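Local coordinates for protein polyhedrin (Simulium ubiquitum cypovirus, PDB 5A9A) that forms the crystalline matrix of the viral occlusion bodies, the polyhedra, which probably protect embedded virus particles, and binds uridine 5'-triphosphate, at residues H79-F82 and E83-I86; N63-D66 and M67-M70. All coordinates share one frame; numbering follows the deposited sequence.

Following the chain from its N terminus, strand 57-62 runs out into the loop that holds contact 2, where M67 and L68 pack against N63-D66. The chain then enters helix 76-87, whose middle turns make contact 1. The two contacts are in series, neither enclosing the other, and each joins residues about a turn apart; their centres lie about 12 Å apart. What joins them is side-chain contact: R65 NH1 forms a salt bridge with E83 OE1 at 2.9 Å, and W64 packs against F82 and E83. The loop after strand 57-62 is thereby fastened to the helix that offers H79 to UTP, and both contacts also touch a neighbouring subunit.

Contact 1: H79-F82 and E83-I86; sequences HKEF and ENQI. With UTP (uridine 5'-triphosphate), chain B.
The imidazole of H79 meets UTP at its edge, with O4 and C4 of the uracil close to the ring plane, whereas the phenyl ring of F82 is approached obliquely by I86. H79 NE2 donates to UTP O4 at 2.8 Å, with an N-H...O angle of 153°. The ring reaches the base because CG stands anti to the carbonyl carbon (chi1 -68°), which carries the imidazole away from the following turn. Its other nitrogen, ND1, is hydrogen-bonded to D71, so both ring nitrogens are engaged and the ring's rotation is fixed.

Behind H79 the backbone has the regular i to i+4 bonds of an alpha-helix, among them E83 N to H79 O (2.9 Å) and I86 N to F82 O (3.0 Å). F82 and I86, one turn apart, pack on the same flank: F82 CE1 lies 3.4 Å from I86 CG1, and CD1 of I86 comes within 3.5 Å of F82 CE1. Two apolar residues suit this flank, where L99 and the W64 indole also lie against F82. On another flank E81 OE1 receives a weak, long bond from N84 ND2 (3.4 Å), the carboxylate and amide planes being turned 64° apart; the stronger partner of OE1 is the backbone N of D93. E83, extended, sends its carboxylate beyond R65 to R87 as well, and to N204 of a neighbouring subunit. Since UTP O4 and D71 OD1 are both acceptors, a hydrogen on each nitrogen of H79 fits best, consistent with an imidazolium whose charge D71 would probably stabilise.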
ATOM      1  N   HIS A  79       8.929  20.396  10.413  1.00 21.32           N
ATOM      2  CA  HIS A  79       9.175  19.361   9.416  1.00 22.40           C
ATOM      3  C   HIS A  79       8.488  19.684   8.090  1.00 21.07           C
ATOM      4  O   HIS A  79       9.026  19.401   7.020  1.00 19.40           O
ATOM      5  CB  HIS A  79       8.736  17.996   9.950  1.00 24.38           C
ATOM      6  CG  HIS A  79       9.588  17.492  11.073  1.00 27.80           C
ATOM      7  ND1 HIS A  79       9.201  16.461  11.902  1.00 31.13           N
ATOM      8  CD2 HIS A  79      10.814  17.878  11.501  1.00 29.13           C
ATOM      9  CE1 HIS A  79      10.149  16.236  12.794  1.00 31.99           C
ATOM     10  NE2 HIS A  79      11.138  17.083  12.572  1.00 26.75           N
ATOM     11  N   LYS A  80       7.305  20.284   8.163  1.00 21.58           N
ATOM     12  CA  LYS A  80       6.611  20.730   6.960  1.00 20.30           C
ATOM     13  C   LYS A  80       7.439  21.767   6.206  1.00 20.49           C
ATOM     14  O   LYS A  80       7.606  21.675   4.989  1.00 18.74           O
ATOM     15  CB  LYS A  80       5.246  21.329   7.303  1.00 21.21           C
ATOM     16  CG  LYS A  80       4.514  21.889   6.089  1.00 24.93           C
ATOM     17  CD  LYS A  80       3.147  22.437   6.453  1.00 29.19           C
ATOM     18  CE  LYS A  80       3.244  23.799   7.114  1.00 36.16           C
ATOM     19  NZ  LYS A  80       1.909  24.286   7.557  1.00 45.74           N
ATOM     20  N   GLU A  81       7.950  22.758   6.931  1.00 18.72           N
ATOM     21  CA  GLU A  81       8.691  23.847   6.307  1.00 18.90           C
ATOM     22  C   GLU A  81      10.012  23.352   5.732  1.00 17.77           C
ATOM     23  O   GLU A  81      10.430  23.778   4.655  1.00 16.53           O
ATOM     24  CB  GLU A  81       8.949  24.971   7.310  1.00 19.81           C
ATOM     25  CG  GLU A  81       7.688  25.633   7.829  1.00 20.65           C
ATOM     26  CD  GLU A  81       6.817  26.178   6.714  1.00 23.65           C
ATOM     27  OE1 GLU A  81       7.322  26.348   5.580  1.00 19.08           O
ATOM     28  OE2 GLU A  81       5.626  26.441   6.971  1.00 27.55           O
ATOM     29  N   PHE A  82      10.676  22.453   6.450  1.00 16.24           N
ATOM     30  CA  PHE A  82      11.918  21.888   5.947  1.00 16.94           C
ATOM     31  C   PHE A  82      11.626  21.104   4.669  1.00 16.79           C
ATOM     32  O   PHE A  82      12.368  21.190   3.692  1.00 14.35           O
ATOM     33  CB  PHE A  82      12.584  20.987   6.987  1.00 17.14           C
ATOM     34  CG  PHE A  82      14.043  20.740   6.718  1.00 18.83           C
ATOM     35  CD1 PHE A  82      14.445  19.732   5.852  1.00 16.88           C
ATOM     36  CD2 PHE A  82      15.012  21.528   7.319  1.00 18.19           C
ATOM     37  CE1 PHE A  82      15.788  19.508   5.601  1.00 18.16           C
ATOM     38  CE2 PHE A  82      16.357  21.309   7.072  1.00 20.26           C
ATOM     39  CZ  PHE A  82      16.745  20.297   6.212  1.00 19.35           C
ATOM     40  N   GLU A  83      10.532  20.349   4.673  1.00 16.06           N
ATOM     41  CA  GLU A  83      10.155  19.583   3.490  1.00 17.85           C
ATOM     42  C   GLU A  83       9.868  20.510   2.308  1.00 17.96           C
ATOM     43  O   GLU A  83      10.239  20.214   1.173  1.00 16.11           O
ATOM     44  CB  GLU A  83       8.943  18.691   3.763  1.00 17.31           C
ATOM     45  CG  GLU A  83       8.611  17.781   2.589  1.00 16.93           C
ATOM     46  CD  GLU A  83       7.496  16.803   2.887  1.00 19.31           C
ATOM     47  OE1 GLU A  83       6.765  16.999   3.884  1.00 17.28           O
ATOM     48  OE2 GLU A  83       7.350  15.838   2.107  1.00 19.10           O
ATOM     49  N   ASN A  84       9.205  21.632   2.574  1.00 19.03           N
ATOM     50  CA  ASN A  84       8.956  22.624   1.533  1.00 18.83           C
ATOM     51  C   ASN A  84      10.255  23.085   0.887  1.00 19.28           C
ATOM     52  O   ASN A  84      10.398  23.060  -0.337  1.00 19.55           O
ATOM     53  CB  ASN A  84       8.224  23.842   2.097  1.00 21.86           C
ATOM     54  CG  ASN A  84       6.727  23.633   2.200  1.00 22.53           C
ATOM     55  OD1 ASN A  84       6.149  22.816   1.482  1.00 21.53           O
ATOM     56  ND2 ASN A  84       6.084  24.389   3.088  1.00 23.80           N
ATOM     57  N   GLN A  85      11.201  23.511   1.717  1.00 17.54           N
ATOM     58  CA  GLN A  85      12.466  24.032   1.221  1.00 18.76           C
ATOM     59  C   GLN A  85      13.217  22.974   0.418  1.00 18.41           C
ATOM     60  O   GLN A  85      13.832  23.280  -0.604  1.00 17.80           O
ATOM     61  CB  GLN A  85      13.333  24.528   2.381  1.00 18.00           C
ATOM     62  CG  GLN A  85      14.617  25.204   1.933  1.00 16.09           C
ATOM     63  CD  GLN A  85      14.370  26.284   0.894  1.00 18.21           C
ATOM     64  OE1 GLN A  85      13.329  26.941   0.898  1.00 14.81           O
ATOM     65  NE2 GLN A  85      15.323  26.466  -0.009  1.00 16.77           N
ATOM     66  N   ILE A  86      13.157  21.728   0.875  1.00 17.54           N
ATOM     67  CA  ILE A  86      13.862  20.642   0.202  1.00 21.12           C
ATOM     68  C   ILE A  86      13.200  20.258  -1.123  1.00 18.26           C
ATOM     69  O   ILE A  86      13.876  20.129  -2.141  1.00 16.22           O
ATOM     70  CB  ILE A  86      13.952  19.389   1.095  1.00 21.48           C
ATOM     71  CG1 ILE A  86      14.747  19.694   2.367  1.00 18.94           C
ATOM     72  CG2 ILE A  86      14.598  18.243   0.333  1.00 19.20           C
ATOM     73  CD1 ILE A  86      16.223  19.934   2.126  1.00 22.85           C
TER
HETATM   74  PA  UTP B1245      14.365  26.025  19.321  1.00 69.07           P
HETATM   75  O1A UTP B1245      15.523  26.691  18.620  1.00 50.82           O
HETATM   76  O2A UTP B1245      14.583  25.300  20.627  1.00 52.36           O
HETATM   77  O3A UTP B1245      13.194  27.110  19.529  1.00 54.39           O
HETATM   78  O5' UTP B1245      13.699  24.978  18.301  1.00 55.90           O
HETATM   79  PB  UTP B1245      12.926  28.290  18.466  1.00 64.62           P
HETATM   80  O1B UTP B1245      11.496  28.737  18.640  1.00 55.51           O
HETATM   81  O2B UTP B1245      14.050  29.288  18.577  1.00 56.76           O
HETATM   82  O3B UTP B1245      13.031  27.565  17.031  1.00 56.20           O
HETATM   83  PG  UTP B1245      13.656  28.321  15.753  1.00 59.07           P
HETATM   84  O1G UTP B1245      13.798  29.749  16.216  1.00 52.01           O
HETATM   85  O2G UTP B1245      12.639  28.118  14.661  1.00 45.17           O
HETATM   86  O3G UTP B1245      14.955  27.587  15.535  1.00 50.30           O
HETATM   87  C5' UTP B1245      13.784  23.573  18.530  1.00 46.42           C
HETATM   88  C4' UTP B1245      15.011  23.015  17.823  1.00 47.62           C
HETATM   89  O4' UTP B1245      14.817  21.657  17.419  1.00 46.30           O
HETATM   90  C1' UTP B1245      15.651  21.410  16.288  1.00 39.32           C
HETATM   91  C2' UTP B1245      15.726  22.727  15.528  1.00 40.95           C
HETATM   92  O2' UTP B1245      17.041  22.977  15.022  1.00 35.01           O
HETATM   93  C3' UTP B1245      15.347  23.783  16.554  1.00 44.40           C
HETATM   94  O3' UTP B1245      16.440  24.670  16.789  1.00 41.97           O
HETATM   95  N1  UTP B1245      15.135  20.301  15.482  1.00 41.29           N
HETATM   96  C6  UTP B1245      14.258  19.446  16.012  1.00 41.92           C
HETATM   97  C2  UTP B1245      15.582  20.111  14.159  1.00 31.84           C
HETATM   98  O2  UTP B1245      16.406  20.901  13.664  1.00 35.66           O
HETATM   99  N3  UTP B1245      15.124  19.091  13.429  1.00 40.45           N
HETATM  100  C4  UTP B1245      14.240  18.226  13.942  1.00 38.49           C
HETATM  101  O4  UTP B1245      13.820  17.275  13.250  1.00 28.38           O
HETATM  102  C5  UTP B1245      13.789  18.387  15.247  1.00 43.61           C

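Contact 2: N63-D66 and M67-M70; sequences NWRD and MLYM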
ATOM      1  N   ASN A  63       9.454   7.800   1.261  1.00 16.12           N
ATOM      2  CA  ASN A  63       9.511   9.135   0.681  1.00 15.60           C
ATOM      3  C   ASN A  63      10.301  10.004   1.642  1.00 16.21           C
ATOM      4  O   ASN A  63      10.663   9.542   2.723  1.00 16.16           O
ATOM      5  CB  ASN A  63       8.115   9.705   0.408  1.00 16.53           C
ATOM      6  CG  ASN A  63       7.292   9.908   1.672  1.00 18.15           C
ATOM      7  OD1 ASN A  63       7.825  10.164   2.751  1.00 16.38           O
ATOM      8  ND2 ASN A  63       5.976   9.802   1.534  1.00 16.32           N
ATOM      9  N   TRP A  64      10.584  11.246   1.266  1.00 15.17           N
ATOM     10  CA  TRP A  64      11.459  12.073   2.087  1.00 16.15           C
ATOM     11  C   TRP A  64      10.960  12.150   3.529  1.00 16.51           C
ATOM     12  O   TRP A  64      11.729  11.971   4.471  1.00 15.61           O
ATOM     13  CB  TRP A  64      11.595  13.483   1.515  1.00 16.36           C
ATOM     14  CG  TRP A  64      12.529  14.316   2.325  1.00 17.60           C
ATOM     15  CD1 TRP A  64      13.874  14.433   2.156  1.00 17.48           C
ATOM     16  CD2 TRP A  64      12.194  15.124   3.458  1.00 16.71           C
ATOM     17  NE1 TRP A  64      14.400  15.270   3.108  1.00 16.58           N
ATOM     18  CE2 TRP A  64      13.389  15.708   3.920  1.00 16.69           C
ATOM     19  CE3 TRP A  64      10.999  15.413   4.124  1.00 16.70           C
ATOM     20  CZ2 TRP A  64      13.425  16.564   5.018  1.00 16.82           C
ATOM     21  CZ3 TRP A  64      11.036  16.269   5.212  1.00 17.70           C
ATOM     22  CH2 TRP A  64      12.241  16.835   5.646  1.00 16.89           C
ATOM     23  N   ARG A  65       9.668  12.416   3.693  1.00 17.16           N
ATOM     24  CA  ARG A  65       9.075  12.555   5.018  1.00 16.28           C
ATOM     25  C   ARG A  65       9.225  11.271   5.828  1.00 16.39           C
ATOM     26  O   ARG A  65       9.421  11.315   7.041  1.00 17.84           O
ATOM     27  CB  ARG A  65       7.594  12.914   4.893  1.00 17.65           C
ATOM     28  CG  ARG A  65       6.957  13.408   6.182  1.00 19.33           C
ATOM     29  CD  ARG A  65       7.471  14.791   6.562  1.00 25.93           C
ATOM     30  NE  ARG A  65       6.775  15.318   7.734  1.00 28.55           N
ATOM     31  CZ  ARG A  65       6.071  16.448   7.758  1.00 27.86           C
ATOM     32  NH1 ARG A  65       5.975  17.213   6.678  1.00 24.69           N
ATOM     33  NH2 ARG A  65       5.474  16.825   8.881  1.00 26.27           N
ATOM     34  N   ASP A  66       9.133  10.130   5.149  1.00 15.50           N
ATOM     35  CA  ASP A  66       9.230   8.830   5.808  1.00 16.46           C
ATOM     36  C   ASP A  66      10.604   8.589   6.422  1.00 16.66           C
ATOM     37  O   ASP A  66      10.774   7.668   7.219  1.00 16.23           O
ATOM     38  CB  ASP A  66       8.925   7.708   4.809  1.00 17.95           C
ATOM     39  CG  ASP A  66       7.473   7.709   4.351  1.00 21.42           C
ATOM     40  OD1 ASP A  66       6.605   8.135   5.138  1.00 19.02           O
ATOM     41  OD2 ASP A  66       7.201   7.282   3.209  1.00 19.78           O
ATOM     42  N   MET A  67      11.581   9.411   6.049  1.00 15.45           N
ATOM     43  CA  MET A  67      12.951   9.226   6.515  1.00 15.63           C
ATOM     44  C   MET A  67      13.126   9.706   7.950  1.00 16.93           C
ATOM     45  O   MET A  67      14.033   9.258   8.652  1.00 15.64           O
ATOM     46  CB  MET A  67      13.932   9.987   5.612  1.00 15.88           C
ATOM     47  CG  MET A  67      13.901   9.582   4.139  1.00 14.85           C
ATOM     48  SD  MET A  67      14.639   7.969   3.786  1.00 16.14           S
ATOM     49  CE  MET A  67      16.389   8.343   3.918  1.00 18.46           C
ATOM     50  N   LEU A  68      12.258  10.616   8.386  1.00 16.98           N
ATOM     51  CA  LEU A  68      12.455  11.301   9.659  1.00 17.27           C
ATOM     52  C   LEU A  68      12.262  10.392  10.875  1.00 18.84           C
ATOM     53  O   LEU A  68      11.538   9.397  10.829  1.00 16.65           O
ATOM     54  CB  LEU A  68      11.538  12.521   9.766  1.00 19.90           C
ATOM     55  CG  LEU A  68      11.671  13.546   8.638  1.00 18.58           C
ATOM     56  CD1 LEU A  68      10.838  14.778   8.950  1.00 18.82           C
ATOM     57  CD2 LEU A  68      13.127  13.932   8.409  1.00 17.49           C
ATOM     58  N   TYR A  69      12.921  10.774  11.963  1.00 20.20           N
ATOM     59  CA  TYR A  69      12.990   9.985  13.186  1.00 20.06           C
ATOM     60  C   TYR A  69      11.620   9.695  13.804  1.00 23.81           C
ATOM     61  O   TYR A  69      11.281   8.538  14.058  1.00 20.30           O
ATOM     62  CB  TYR A  69      13.868  10.727  14.195  1.00 21.74           C
ATOM     63  CG  TYR A  69      14.235   9.931  15.426  1.00 22.13           C
ATOM     64  CD1 TYR A  69      14.866   8.700  15.320  1.00 19.48           C
ATOM     65  CD2 TYR A  69      13.972  10.426  16.695  1.00 27.96           C
ATOM     66  CE1 TYR A  69      15.218   7.981  16.446  1.00 20.47           C
ATOM     67  CE2 TYR A  69      14.313   9.711  17.826  1.00 26.90           C
ATOM     68  CZ  TYR A  69      14.940   8.490  17.695  1.00 24.04           C
ATOM     69  OH  TYR A  69      15.283   7.775  18.818  1.00 19.61           O
ATOM     70  N   MET A  70      10.837  10.741  14.051  1.00 23.87           N
ATOM     71  CA  MET A  70       9.552  10.579  14.726  1.00 29.45           C
ATOM     72  C   MET A  70       8.452  11.415  14.080  1.00 36.42           C
ATOM     73  O   MET A  70       7.377  10.903  13.770  1.00 31.61           O
ATOM     74  CB  MET A  70       9.687  10.942  16.206  1.00 32.30           C
ATOM     75  CG  MET A  70      10.549   9.966  16.983  1.00 36.77           C
ATOM     76  SD  MET A  70      10.235   9.993  18.757  1.00 49.75           S
ATOM     77  CE  MET A  70      10.666   8.307  19.178  1.00 35.06           C
TER
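D66 N is gripped twice by N63: by OD1 at 2.7 Å and, weakly, by the backbone O. The side-chain bond runs nearly along the C=O axis of the amide, and it is returned: N63 N donates to D66 OD2 at 3.0 Å, on the anti side of the carboxylate and 29° out of its plane. Asparagine suits the first place because its short side chain brings the amide oxygen to the backbone N three residues on, an Asx motif, while aspartate at the fourth supplies the reciprocal acceptor.

Residues 64-66 have helical backbone angles, and i to i+3 hydrogen bonds tie the turn to what follows, M67 N to W64 O (3.0 Å) and L68 N to R65 O (3.2 Å), in the loop between strand 57-62 and helix 76-87.

L68 then folds back on the turn. Its CD2 lies over one face of the W64 indole, 4.1 Å above the plane and offset toward the rim, while CD1 meets W64 CZ3 at 4.0 Å and the aliphatic CD of R65. W64 CG is anti to the backbone N (chi1 -178°), placing the indole beside L68 and L99, with NE1 hydrogen-bonded to Q167 O. R65, bent at chi2, uses its methylene against leucine and its guanidinium in a salt bridge to D71.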